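Local coordinates for Ras GTPase-activating-like protein IQGAP2 (Homo sapiens, PDB 5CJP) that probably binds GTP-loaded small GTPases of the Rho family through an all-helical domain related to the Ras GTPase activators, at residues E[193-198]-E[308-313]; E[276-281]-E[302-307]; E[198-203]-E[315-320]; E[237-242]-E[269-274]. One frame throughout, in Å; residues are numbered along the deposited sequence.

Contact 1: E[193-198]-E[308-313]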
loop_
_atom_site.group_PDB
_atom_site.type_symbol
_atom_site.label_atom_id
_atom_site.label_comp_id
_atom_site.label_asym_id
_atom_site.label_seq_id
_atom_site.Cartn_x
_atom_site.Cartn_y
_atom_site.Cartn_z
ATOM N N SER E 193 -20.361 -1.436 -33.799
ATOM C CA SER E 193 -20.658 -0.006 -33.881
ATOM C C SER E 193 -19.667 0.837 -33.092
ATOM O O SER E 193 -19.650 2.060 -33.203
ATOM C CB SER E 193 -22.074 0.273 -33.374
ATOM O OG SER E 193 -22.178 0.001 -31.994
ATOM N N SER E 194 -18.830 0.175 -32.302
ATOM C CA SER E 194 -17.866 0.883 -31.475
ATOM C C SER E 194 -16.400 0.648 -31.822
ATOM O O SER E 194 -15.566 0.527 -30.929
ATOM C CB SER E 194 -18.124 0.535 -30.012
ATOM O OG SER E 194 -19.463 0.866 -29.668
ATOM N N LEU E 195 -16.087 0.597 -33.114
ATOM C CA LEU E 195 -14.708 0.405 -33.559
ATOM C C LEU E 195 -13.833 1.584 -33.151
ATOM O O LEU E 195 -12.654 1.416 -32.864
ATOM C CB LEU E 195 -14.648 0.243 -35.081
ATOM C CG LEU E 195 -13.249 0.288 -35.715
ATOM C CD1 LEU E 195 -12.386 -0.870 -35.191
ATOM C CD2 LEU E 195 -13.367 0.218 -37.210
ATOM N N ASP E 196 -14.413 2.775 -33.121
ATOM C CA ASP E 196 -13.676 3.976 -32.763
ATOM C C ASP E 196 -13.301 4.073 -31.287
ATOM O O ASP E 196 -12.568 4.974 -30.887
ATOM C CB ASP E 196 -14.475 5.215 -33.171
ATOM C CG ASP E 196 -15.946 5.106 -32.806
ATOM O OD1 ASP E 196 -16.261 4.677 -31.675
ATOM O OD2 ASP E 196 -16.793 5.462 -33.651
ATOM N N LEU E 197 -13.807 3.156 -30.475
ATOM C CA LEU E 197 -13.498 3.169 -29.054
ATOM C C LEU E 197 -12.351 2.224 -28.727
ATOM O O LEU E 197 -11.934 2.135 -27.583
ATOM C CB LEU E 197 -14.724 2.769 -28.233
ATOM C CG LEU E 197 -15.909 3.734 -28.155
ATOM C CD1 LEU E 197 -16.960 3.149 -27.221
ATOM C CD2 LEU E 197 -15.445 5.087 -27.637
ATOM N N LEU E 198 -11.870 1.494 -29.723
ATOM C CA LEU E 198 -10.758 0.592 -29.504
ATOM C C LEU E 198 -9.504 1.430 -29.254
ATOM O O LEU E 198 -9.411 2.576 -29.681
ATOM C CB LEU E 198 -10.525 -0.314 -30.724
ATOM C CG LEU E 198 -11.398 -1.547 -30.899
ATOM C CD1 LEU E 198 -10.792 -2.426 -31.966
ATOM C CD2 LEU E 198 -11.470 -2.317 -29.598
ATOM N N PHE E 308 -12.607 -5.767 -38.912
ATOM C CA PHE E 308 -11.184 -6.096 -38.827
ATOM C C PHE E 308 -10.356 -5.297 -39.824
ATOM O O PHE E 308 -9.301 -4.774 -39.485
ATOM C CB PHE E 308 -10.969 -7.598 -39.076
ATOM C CG PHE E 308 -11.662 -8.483 -38.072
ATOM C CD1 PHE E 308 -12.010 -9.792 -38.402
ATOM C CD2 PHE E 308 -11.982 -8.006 -36.799
ATOM C CE1 PHE E 308 -12.671 -10.614 -37.487
ATOM C CE2 PHE E 308 -12.641 -8.816 -35.877
ATOM C CZ PHE E 308 -12.992 -10.129 -36.221
ATOM N N LYS E 309 -10.832 -5.206 -41.059
ATOM C CA LYS E 309 -10.094 -4.467 -42.065
ATOM C C LYS E 309 -9.964 -3.013 -41.658
ATOM O O LYS E 309 -8.891 -2.432 -41.765
ATOM C CB LYS E 309 -10.775 -4.569 -43.430
ATOM C CG LYS E 309 -10.024 -3.810 -44.511
ATOM C CD LYS E 309 -10.605 -4.026 -45.897
ATOM C CE LYS E 309 -9.765 -3.300 -46.939
ATOM N NZ LYS E 309 -10.263 -3.523 -48.325
ATOM N N GLU E 310 -11.046 -2.422 -41.176
ATOM C CA GLU E 310 -10.999 -1.026 -40.759
ATOM C C GLU E 310 -10.118 -0.832 -39.524
ATOM O O GLU E 310 -9.516 0.223 -39.344
ATOM C CB GLU E 310 -12.406 -0.503 -40.478
ATOM C CG GLU E 310 -12.885 0.535 -41.476
ATOM C CD GLU E 310 -12.097 1.838 -41.409
ATOM O OE1 GLU E 310 -12.182 2.543 -40.376
ATOM O OE2 GLU E 310 -11.394 2.156 -42.392
ATOM N N ALA E 311 -10.053 -1.852 -38.676
ATOM C CA ALA E 311 -9.228 -1.776 -37.479
ATOM C C ALA E 311 -7.792 -1.333 -37.821
ATOM O O ALA E 311 -7.237 -0.456 -37.161
ATOM C CB ALA E 311 -9.214 -3.123 -36.779
ATOM N N CYS E 312 -7.208 -1.931 -38.859
ATOM C CA CYS E 312 -5.849 -1.615 -39.287
ATOM C C CYS E 312 -5.709 -0.224 -39.951
ATOM O O CYS E 312 -4.590 0.255 -40.207
ATOM C CB CYS E 312 -5.363 -2.695 -40.265
ATOM S SG CYS E 312 -5.646 -4.420 -39.744
ATOM N N ASN E 313 -6.841 0.421 -40.225
ATOM C CA ASN E 313 -6.854 1.732 -40.867
ATOM C C ASN E 313 -6.424 2.814 -39.883
ATOM O O ASN E 313 -7.250 3.602 -39.409
ATOM C CB ASN E 313 -8.264 2.037 -41.377
ATOM C CG ASN E 313 -8.265 2.944 -42.585
ATOM O OD1 ASN E 313 -7.543 3.940 -42.634
ATOM N ND2 ASN E 313 -9.087 2.607 -43.570
#
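Of the flat groups in 193-198 and 308-313, the carboxylate of Glu310 comes nearest Leu195, and it is met only loosely: OE1 of Glu310 stands 4.1 Å from CD2 of Leu195. The ring of Tyr307, just outside the segments, lies closer still to Leu195. CB of Phe308 points away from 193-198, and its ring lies nearly parallel to that of Phe304. The fork of Leu195 divides between two partners. Leu195 CD2 rests 3.5 Å from CB of Glu310, whereas CD1 reaches the backbone at Ala311, 4.0 Å from its CA. With CG anti to the backbone nitrogen (chi1 169°), the Leu195 side chain extends toward the helix and crosses that of Glu310 at about a right angle. The touch is made by CB of Glu310; beyond it the chain bends at chi2. No hydrogen bond spans the two segments. Each holds its own turn instead: Leu198 N bonds to Leu195 O at 3.2 Å, and Asn313 N to Glu310 O at 2.8 Å. Glu310 O also accepts a bond from Arg203, which binds Ala311 O as well; one guanidinium thereby ties together two carbonyls near the end of helix 294-311. The arrangement is a 3-10 turn in the linker between helices 167-193 and 200-216, packed against the C-terminal part of helix 294-311 in this Ras-GAP-related helical domain.

Contact 2: E[276-281]-E[302-307]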
loop_
_atom_site.group_PDB
_atom_site.type_symbol
_atom_site.label_atom_id
_atom_site.label_comp_id
_atom_site.label_asym_id
_atom_site.label_seq_id
_atom_site.Cartn_x
_atom_site.Cartn_y
_atom_site.Cartn_z
ATOM N N HIS E 276 -17.064 -18.630 -34.502
ATOM C CA HIS E 276 -17.384 -19.199 -35.808
ATOM C C HIS E 276 -17.593 -18.142 -36.880
ATOM O O HIS E 276 -17.067 -18.269 -37.989
ATOM C CB HIS E 276 -18.625 -20.076 -35.701
ATOM C CG HIS E 276 -18.351 -21.417 -35.104
ATOM N ND1 HIS E 276 -18.087 -22.535 -35.869
ATOM C CD2 HIS E 276 -18.244 -21.811 -33.813
ATOM C CE1 HIS E 276 -17.831 -23.557 -35.075
ATOM N NE2 HIS E 276 -17.919 -23.146 -33.823
ATOM N N ALA E 277 -18.356 -17.104 -36.547
ATOM C CA ALA E 277 -18.616 -16.028 -37.494
ATOM C C ALA E 277 -17.321 -15.317 -37.844
ATOM O O ALA E 277 -17.022 -15.117 -39.015
ATOM C CB ALA E 277 -19.598 -15.051 -36.913
ATOM N N ALA E 278 -16.544 -14.949 -36.831
ATOM C CA ALA E 278 -15.289 -14.244 -37.073
ATOM C C ALA E 278 -14.314 -15.079 -37.891
ATOM O O ALA E 278 -13.503 -14.542 -38.644
ATOM C CB ALA E 278 -14.653 -13.848 -35.760
ATOM N N SER E 279 -14.406 -16.398 -37.751
ATOM C CA SER E 279 -13.518 -17.291 -38.473
ATOM C C SER E 279 -14.168 -17.901 -39.710
ATOM O O SER E 279 -13.618 -18.819 -40.314
ATOM C CB SER E 279 -13.015 -18.393 -37.533
ATOM O OG SER E 279 -14.087 -19.112 -36.954
ATOM N N ASN E 280 -15.328 -17.371 -40.088
ATOM C CA ASN E 280 -16.085 -17.841 -41.252
ATOM C C ASN E 280 -16.309 -19.361 -41.259
ATOM O O ASN E 280 -16.110 -20.024 -42.276
ATOM C CB ASN E 280 -15.378 -17.429 -42.545
ATOM C CG ASN E 280 -16.314 -17.419 -43.751
ATOM O OD1 ASN E 280 -17.465 -17.853 -43.669
ATOM N ND2 ASN E 280 -15.824 -16.913 -44.875
ATOM N N LYS E 281 -16.739 -19.905 -40.127
ATOM C CA LYS E 281 -16.983 -21.336 -40.008
ATOM C C LYS E 281 -18.445 -21.657 -39.722
ATOM O O LYS E 281 -18.969 -21.362 -38.645
ATOM C CB LYS E 281 -16.098 -21.928 -38.905
ATOM C CG LYS E 281 -14.726 -22.347 -39.387
ATOM C CD LYS E 281 -14.763 -23.734 -40.008
ATOM C CE LYS E 281 -14.780 -24.826 -38.930
ATOM N NZ LYS E 281 -15.828 -24.614 -37.889
ATOM N N GLN E 302 -19.352 -11.235 -42.499
ATOM C CA GLN E 302 -19.187 -10.088 -43.373
ATOM C C GLN E 302 -19.062 -8.796 -42.573
ATOM O O GLN E 302 -18.357 -7.871 -42.979
ATOM C CB GLN E 302 -20.360 -9.988 -44.359
ATOM C CG GLN E 302 -20.353 -11.045 -45.462
ATOM C CD GLN E 302 -19.026 -11.105 -46.181
ATOM O OE1 GLN E 302 -18.425 -10.072 -46.470
ATOM N NE2 GLN E 302 -18.561 -12.312 -46.479
ATOM N N GLU E 303 -19.750 -8.720 -41.442
ATOM C CA GLU E 303 -19.659 -7.527 -40.604
ATOM C C GLU E 303 -18.294 -7.517 -39.918
ATOM O O GLU E 303 -17.612 -6.497 -39.895
ATOM C CB GLU E 303 -20.771 -7.509 -39.551
ATOM C CG GLU E 303 -22.155 -7.326 -40.116
ATOM C CD GLU E 303 -23.202 -7.145 -39.033
ATOM O OE1 GLU E 303 -23.097 -6.173 -38.248
ATOM O OE2 GLU E 303 -24.134 -7.976 -38.964
ATOM N N PHE E 304 -17.903 -8.665 -39.372
ATOM C CA PHE E 304 -16.616 -8.803 -38.704
ATOM C C PHE E 304 -15.481 -8.490 -39.666
ATOM O O PHE E 304 -14.559 -7.732 -39.339
ATOM C CB PHE E 304 -16.453 -10.222 -38.185
ATOM C CG PHE E 304 -16.856 -10.391 -36.763
ATOM C CD1 PHE E 304 -17.448 -11.575 -36.330
ATOM C CD2 PHE E 304 -16.594 -9.393 -35.832
ATOM C CE1 PHE E 304 -17.770 -11.766 -34.983
ATOM C CE2 PHE E 304 -16.917 -9.576 -34.483
ATOM C CZ PHE E 304 -17.504 -10.766 -34.058
ATOM N N ARG E 305 -15.558 -9.077 -40.856
ATOM C CA ARG E 305 -14.544 -8.880 -41.880
ATOM C C ARG E 305 -14.355 -7.399 -42.175
ATOM O O ARG E 305 -13.230 -6.921 -42.320
ATOM C CB ARG E 305 -14.946 -9.615 -43.158
ATOM C CG ARG E 305 -13.906 -9.552 -44.252
ATOM C CD ARG E 305 -14.400 -8.758 -45.467
ATOM N NE ARG E 305 -13.340 -8.595 -46.469
ATOM C CZ ARG E 305 -12.678 -9.602 -47.039
ATOM N NH1 ARG E 305 -12.962 -10.859 -46.718
ATOM N NH2 ARG E 305 -11.708 -9.341 -47.904
ATOM N N LYS E 306 -15.462 -6.671 -42.252
ATOM C CA LYS E 306 -15.411 -5.235 -42.528
ATOM C C LYS E 306 -14.763 -4.475 -41.362
ATOM O O LYS E 306 -14.012 -3.518 -41.561
ATOM C CB LYS E 306 -16.828 -4.703 -42.774
ATOM C CG LYS E 306 -16.886 -3.220 -43.051
ATOM C CD LYS E 306 -18.306 -2.742 -43.228
ATOM C CE LYS E 306 -18.346 -1.251 -43.492
ATOM N NZ LYS E 306 -19.746 -0.786 -43.679
ATOM N N TYR E 307 -15.077 -4.925 -40.152
ATOM C CA TYR E 307 -14.584 -4.367 -38.898
ATOM C C TYR E 307 -13.070 -4.527 -38.780
ATOM O O TYR E 307 -12.345 -3.554 -38.575
ATOM C CB TYR E 307 -15.284 -5.106 -37.762
ATOM C CG TYR E 307 -14.852 -4.750 -36.368
ATOM C CD1 TYR E 307 -15.248 -3.558 -35.777
ATOM C CD2 TYR E 307 -14.101 -5.646 -35.613
ATOM C CE1 TYR E 307 -14.913 -3.273 -34.456
ATOM C CE2 TYR E 307 -13.761 -5.368 -34.292
ATOM C CZ TYR E 307 -14.172 -4.187 -33.718
ATOM O OH TYR E 307 -13.866 -3.929 -32.407
#
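Apolar contact across the segments 276-281 and 302-307 comes down to Phe304 against two alanines, an instance of small residues letting a ring approach a helix backbone. CD1 of Phe304 is 3.5 Å from CA of Ala278, with CB of Ala278 3.6 Å from the same ring atom. Ala277 comes to the ring edge, its carbonyl carbon lying near the ring plane, 4.0 Å from CD1 of Phe304. The nearest CA atoms, those of Ala278 and Phe304, are 5.8 Å apart. Elsewhere round the ring, Tyr234 meets it with the planes inclined at about 50°, and Ile192 packs on it from helix 167-193.

No hydrogen bond crosses; the distinctive ones are at the end of helix 261-278. It finishes in a Schellman motif with Asn280, at positive phi, as its C-prime residue: Lys281 N bonds to His276 O at 2.7 Å, and Asn280 N to Ala277 O at 3.0 Å. A side-chain bond reinforces the turn, His276 ND1 donating a hydrogen bond to Lys281 O at 3.1 Å. That bond is bent, 139° at the hydrogen; the acceptor lies close to the imidazole plane, while ND1 sits above the carbonyl plane.

The chemistry implies a division of labour. Dispersion and shape join the two helices, polar bonds finish the helix end, and the side-chain bond is consistent with ND1 of His276 carrying a hydrogen.

Contact 3: E[198-203]-E[315-320]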
loop_
_atom_site.group_PDB
_atom_site.type_symbol
_atom_site.label_atom_id
_atom_site.label_comp_id
_atom_site.label_asym_id
_atom_site.label_seq_id
_atom_site.Cartn_x
_atom_site.Cartn_y
_atom_site.Cartn_z
ATOM N N LEU E 198 -11.870 1.494 -29.723
ATOM C CA LEU E 198 -10.758 0.592 -29.504
ATOM C C LEU E 198 -9.504 1.430 -29.254
ATOM O O LEU E 198 -9.411 2.576 -29.681
ATOM C CB LEU E 198 -10.525 -0.314 -30.724
ATOM C CG LEU E 198 -11.398 -1.547 -30.899
ATOM C CD1 LEU E 198 -10.792 -2.426 -31.966
ATOM C CD2 LEU E 198 -11.470 -2.317 -29.598
ATOM N N PRO E 199 -8.524 0.866 -28.553
ATOM C CA PRO E 199 -7.285 1.598 -28.265
ATOM C C PRO E 199 -6.431 1.738 -29.514
ATOM O O PRO E 199 -6.314 0.789 -30.291
ATOM C CB PRO E 199 -6.590 0.721 -27.221
ATOM C CG PRO E 199 -7.710 -0.029 -26.582
ATOM C CD PRO E 199 -8.613 -0.364 -27.758
ATOM N N TYR E 200 -5.836 2.913 -29.700
ATOM C CA TYR E 200 -4.956 3.149 -30.852
ATOM C C TYR E 200 -3.864 2.070 -30.935
ATOM O O TYR E 200 -3.697 1.422 -31.978
ATOM C CB TYR E 200 -4.269 4.518 -30.756
ATOM C CG TYR E 200 -3.142 4.653 -31.755
ATOM C CD1 TYR E 200 -3.401 4.750 -33.127
ATOM C CD2 TYR E 200 -1.811 4.582 -31.346
ATOM C CE1 TYR E 200 -2.363 4.758 -34.056
ATOM C CE2 TYR E 200 -0.763 4.586 -32.267
ATOM C CZ TYR E 200 -1.042 4.676 -33.622
ATOM O OH TYR E 200 -0.000 4.666 -34.539
ATOM N N GLY E 201 -3.121 1.894 -29.832
ATOM C CA GLY E 201 -2.050 0.908 -29.791
ATOM C C GLY E 201 -2.454 -0.497 -30.236
ATOM O O GLY E 201 -1.711 -1.178 -30.942
ATOM N N LEU E 202 -3.623 -0.949 -29.814
ATOM C CA LEU E 202 -4.083 -2.261 -30.223
ATOM C C LEU E 202 -4.352 -2.283 -31.737
ATOM O O LEU E 202 -4.012 -3.252 -32.433
ATOM C CB LEU E 202 -5.366 -2.621 -29.474
ATOM C CG LEU E 202 -5.998 -3.952 -29.862
ATOM C CD1 LEU E 202 -4.928 -5.008 -29.865
ATOM C CD2 LEU E 202 -7.138 -4.315 -28.900
ATOM N N ARG E 203 -4.979 -1.225 -32.244
ATOM C CA ARG E 203 -5.293 -1.151 -33.666
ATOM C C ARG E 203 -4.005 -1.089 -34.453
ATOM O O ARG E 203 -3.893 -1.661 -35.541
ATOM C CB ARG E 203 -6.142 0.093 -33.998
ATOM C CG ARG E 203 -7.609 -0.006 -33.609
ATOM C CD ARG E 203 -8.416 1.197 -34.085
ATOM N NE ARG E 203 -8.680 1.208 -35.526
ATOM C CZ ARG E 203 -9.422 2.129 -36.143
ATOM N NH1 ARG E 203 -9.972 3.108 -35.448
ATOM N NH2 ARG E 203 -9.629 2.076 -37.454
ATOM N N PRO E 315 -2.918 5.602 -38.567
ATOM C CA PRO E 315 -1.593 6.222 -38.780
ATOM C C PRO E 315 -0.451 5.529 -38.036
ATOM O O PRO E 315 -0.685 4.686 -37.174
ATOM C CB PRO E 315 -1.782 7.644 -38.258
ATOM C CG PRO E 315 -3.237 7.893 -38.450
ATOM C CD PRO E 315 -3.865 6.597 -38.028
ATOM N N GLU E 316 0.784 5.889 -38.371
ATOM C CA GLU E 316 1.929 5.333 -37.671
ATOM C C GLU E 316 2.035 6.168 -36.391
ATOM O O GLU E 316 1.576 7.312 -36.342
ATOM C CB GLU E 316 3.204 5.468 -38.507
ATOM C CG GLU E 316 3.309 4.522 -39.719
ATOM C CD GLU E 316 3.436 3.045 -39.336
ATOM O OE1 GLU E 316 4.441 2.650 -38.695
ATOM O OE2 GLU E 316 2.521 2.267 -39.684
ATOM N N PRO E 317 2.620 5.600 -35.329
ATOM C CA PRO E 317 2.762 6.321 -34.063
ATOM C C PRO E 317 3.498 7.652 -34.144
ATOM O O PRO E 317 3.168 8.594 -33.410
ATOM C CB PRO E 317 3.448 5.295 -33.160
ATOM C CG PRO E 317 4.105 4.350 -34.130
ATOM C CD PRO E 317 3.085 4.215 -35.191
ATOM N N GLU E 318 4.488 7.743 -35.027
ATOM C CA GLU E 318 5.218 8.999 -35.200
ATOM C C GLU E 318 4.223 10.092 -35.579
ATOM O O GLU E 318 4.302 11.211 -35.098
ATOM C CB GLU E 318 6.275 8.882 -36.294
ATOM C CG GLU E 318 7.431 7.953 -35.972
ATOM C CD GLU E 318 7.059 6.493 -36.073
ATOM O OE1 GLU E 318 5.937 6.202 -36.541
ATOM O OE2 GLU E 318 7.897 5.634 -35.699
ATOM N N GLU E 319 3.270 9.765 -36.441
ATOM C CA GLU E 319 2.279 10.750 -36.839
ATOM C C GLU E 319 1.136 10.830 -35.822
ATOM O O GLU E 319 0.733 11.923 -35.425
ATOM C CB GLU E 319 1.724 10.424 -38.237
ATOM C CG GLU E 319 2.778 9.966 -39.251
ATOM C CD GLU E 319 4.064 10.760 -39.142
ATOM O OE1 GLU E 319 3.984 11.994 -38.941
ATOM O OE2 GLU E 319 5.152 10.153 -39.258
ATOM N N LYS E 320 0.622 9.681 -35.386
ATOM C CA LYS E 320 -0.485 9.677 -34.426
ATOM C C LYS E 320 -0.217 10.620 -33.252
ATOM O O LYS E 320 -1.076 11.409 -32.867
ATOM C CB LYS E 320 -0.746 8.263 -33.931
ATOM C CG LYS E 320 -2.025 8.109 -33.143
ATOM C CD LYS E 320 -3.256 8.456 -33.953
ATOM C CE LYS E 320 -4.511 8.200 -33.130
ATOM N NZ LYS E 320 -5.752 8.746 -33.753
#
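From CB to CE, the chain of Lys320 runs along one face of the Tyr200 ring, a clear example of how a lysine serves two chemistries at once. CB begins beside the phenol end, 3.6 Å from CZ of Tyr200. CG then stands over the ring centre, 3.5 Å from the Tyr200 centroid and 11° off the normal, in a CH-pi contact. A bend at chi2 (61°) sends the rest onward above the ring: CD is 3.8 Å from CD1 of Tyr200, and CE passes 3.6 Å from that same atom. Lys320 and Tyr200 thus lie alongside one another, running in opposite senses. The polar end of the lysine, NZ, is paired outside both segments, in a salt bridge to an acidic side chain of another protein chain.

The phenol end is fixed separately. Tyr200 OH donates to Pro315 O at 2.7 Å, approaching 42° out of the carbonyl plane. The nitrogen of Pro317, a proline, bears no hydrogen, and CD of Pro317 packs near the hydroxyl. Glu316, at the N-cap, is bound through its carboxylate by Tyr204 and Lys207. The contact thus joins the first turn of helix 200-216 to short helix 317-320, with Leu65 of helix 58-79 touching both Tyr200 and Pro317.

Contact 4: E[237-242]-E[269-274]; sequences YMNPAI and SVAKVL
Asn239 OD1 lies over Ala271, 3.3 Å from its CB, yet its polar partner is elsewhere: Tyr234 OH gives it a weak hydrogen bond. The other end of the amide, ND2, bonds to an aromatic side chain of another protein chain and comes no nearer than 3.7 Å to the Ala271 methyl group. Both ends of the buried amide have a polar partner, that of OD1 a weak one, while Ala271 merely packs against it. With CG anti to the backbone nitrogen (chi1 -157°), the amide swings closer to Ala271 than its CB direction alone would suggest, and the two CA atoms are 6.1 Å apart. One turn further on, the contact becomes purely apolar, CD1 of Ile242 meeting CD1 of Leu274 at 4.4 Å.

Pro240 lacks an N-H, and the helix is kinked here; Ile242 N returns to Met238 O at 3.2 Å. The sequence Tyr237 to Ala241 matches the end of the FLRxxxPA signature of Ras GTPase activators, with Asn239 at its third variable position. Helices 222-243 and 261-278 meet here. Helix 167-193 adds Thr184, which touches Val270 and Leu274, while Phe304 of helix 294-311 packs on Leu274 and Tyr307 of that helix packs on Met238.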
loop_
_atom_site.group_PDB
_atom_site.type_symbol
_atom_site.label_atom_id
_atom_site.label_comp_id
_atom_site.label_asym_id
_atom_site.label_seq_id
_atom_site.Cartn_x
_atom_site.Cartn_y
_atom_site.Cartn_z
ATOM N N TYR E 237 -8.456 -10.752 -27.781
ATOM C CA TYR E 237 -8.749 -9.553 -27.007
ATOM C C TYR E 237 -10.076 -9.461 -26.263
ATOM O O TYR E 237 -10.094 -9.314 -25.045
ATOM C CB TYR E 237 -8.589 -8.320 -27.901
ATOM C CG TYR E 237 -8.857 -7.000 -27.208
ATOM C CD1 TYR E 237 -8.186 -6.656 -26.021
ATOM C CD2 TYR E 237 -9.757 -6.073 -27.756
ATOM C CE1 TYR E 237 -8.403 -5.427 -25.403
ATOM C CE2 TYR E 237 -9.982 -4.832 -27.144
ATOM C CZ TYR E 237 -9.303 -4.515 -25.968
ATOM O OH TYR E 237 -9.522 -3.290 -25.354
ATOM N N MET E 238 -11.193 -9.544 -26.974
ATOM C CA MET E 238 -12.482 -9.400 -26.304
ATOM C C MET E 238 -13.333 -10.631 -26.030
ATOM O O MET E 238 -14.120 -10.623 -25.092
ATOM C CB MET E 238 -13.324 -8.377 -27.044
ATOM C CG MET E 238 -13.711 -8.771 -28.440
ATOM S SD MET E 238 -14.478 -7.333 -29.172
ATOM C CE MET E 238 -13.244 -6.901 -30.477
ATOM N N ASN E 239 -13.190 -11.686 -26.826
ATOM C CA ASN E 239 -13.997 -12.878 -26.605
ATOM C C ASN E 239 -13.838 -13.395 -25.163
ATOM O O ASN E 239 -14.792 -13.893 -24.552
ATOM C CB ASN E 239 -13.635 -13.956 -27.630
ATOM C CG ASN E 239 -14.751 -14.961 -27.828
ATOM O OD1 ASN E 239 -15.926 -14.598 -27.898
ATOM N ND2 ASN E 239 -14.390 -16.230 -27.936
ATOM N N PRO E 240 -12.620 -13.308 -24.606
ATOM C CA PRO E 240 -12.475 -13.789 -23.232
ATOM C C PRO E 240 -13.273 -12.938 -22.241
ATOM O O PRO E 240 -13.750 -13.438 -21.225
ATOM C CB PRO E 240 -10.970 -13.698 -23.002
ATOM C CG PRO E 240 -10.423 -14.059 -24.355
ATOM C CD PRO E 240 -11.308 -13.256 -25.286
ATOM N N ALA E 241 -13.430 -11.652 -22.531
ATOM C CA ALA E 241 -14.165 -10.784 -21.626
ATOM C C ALA E 241 -15.668 -11.055 -21.688
ATOM O O ALA E 241 -16.413 -10.793 -20.727
ATOM C CB ALA E 241 -13.877 -9.347 -21.947
ATOM N N ILE E 242 -16.120 -11.577 -22.819
ATOM C CA ILE E 242 -17.519 -11.910 -22.963
ATOM C C ILE E 242 -17.779 -13.193 -22.149
ATOM O O ILE E 242 -18.740 -13.280 -21.389
ATOM C CB ILE E 242 -17.866 -12.139 -24.442
ATOM C CG1 ILE E 242 -17.783 -10.812 -25.201
ATOM C CG2 ILE E 242 -19.247 -12.767 -24.574
ATOM C CD1 ILE E 242 -17.780 -10.998 -26.680
ATOM N N SER E 269 -21.982 -19.667 -24.970
ATOM C CA SER E 269 -22.634 -19.953 -26.244
ATOM C C SER E 269 -22.518 -18.767 -27.201
ATOM O O SER E 269 -22.369 -18.941 -28.417
ATOM C CB SER E 269 -24.101 -20.313 -26.025
ATOM O OG SER E 269 -24.224 -21.609 -25.462
ATOM N N VAL E 270 -22.573 -17.559 -26.658
ATOM C CA VAL E 270 -22.468 -16.404 -27.521
ATOM C C VAL E 270 -21.076 -16.400 -28.106
ATOM O O VAL E 270 -20.909 -16.199 -29.302
ATOM C CB VAL E 270 -22.692 -15.086 -26.771
ATOM C CG1 VAL E 270 -22.580 -13.935 -27.748
ATOM C CG2 VAL E 270 -24.053 -15.079 -26.097
ATOM N N ALA E 271 -20.077 -16.640 -27.262
ATOM C CA ALA E 271 -18.687 -16.661 -27.709
ATOM C C ALA E 271 -18.450 -17.687 -28.808
ATOM O O ALA E 271 -17.662 -17.457 -29.724
ATOM C CB ALA E 271 -17.787 -16.943 -26.553
ATOM N N LYS E 272 -19.126 -18.825 -28.715
ATOM C CA LYS E 272 -18.960 -19.851 -29.719
ATOM C C LYS E 272 -19.534 -19.369 -31.050
ATOM O O LYS E 272 -18.874 -19.450 -32.087
ATOM C CB LYS E 272 -19.632 -21.149 -29.276
ATOM C CG LYS E 272 -19.330 -22.326 -30.188
ATOM C CD LYS E 272 -19.981 -23.574 -29.677
ATOM C CE LYS E 272 -19.846 -24.729 -30.656
ATOM N NZ LYS E 272 -20.673 -25.893 -30.191
ATOM N N VAL E 273 -20.754 -18.854 -31.035
ATOM C CA VAL E 273 -21.339 -18.368 -32.279
ATOM C C VAL E 273 -20.480 -17.274 -32.898
ATOM O O VAL E 273 -20.208 -17.297 -34.094
ATOM C CB VAL E 273 -22.752 -17.812 -32.073
ATOM C CG1 VAL E 273 -23.245 -17.186 -33.371
ATOM C CG2 VAL E 273 -23.685 -18.923 -31.651
ATOM N N LEU E 274 -20.044 -16.312 -32.091
ATOM C CA LEU E 274 -19.224 -15.233 -32.618
ATOM C C LEU E 274 -17.844 -15.686 -33.124
ATOM O O LEU E 274 -17.339 -15.128 -34.105
ATOM C CB LEU E 274 -19.096 -14.102 -31.583
ATOM C CG LEU E 274 -20.350 -13.237 -31.323
ATOM C CD1 LEU E 274 -20.015 -12.111 -30.351
ATOM C CD2 LEU E 274 -20.863 -12.645 -32.620
#

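How the contacts relate
Helix 294-311 links contacts 1 and 2, whose centres are 14 Å apart, and helix 261-278 links contacts 2 and 4, 13 Å apart. Between the latter two, CE1 of Phe304 approaches the carbonyl oxygen of Leu274 to 3.5 Å. Contacts 1 and 3 share Leu198, and Arg203 of contact 3 reaches back to the helix end of contact 1. Contacts 3 and 4 lie 25 Å apart but touch through Tyr237. The side chain of Asn239 in contact 4 is about 11 Å from a bound GTP and that of Ala278 in contact 2 about 14 Å, consistent with these helices facing a bound GTPase.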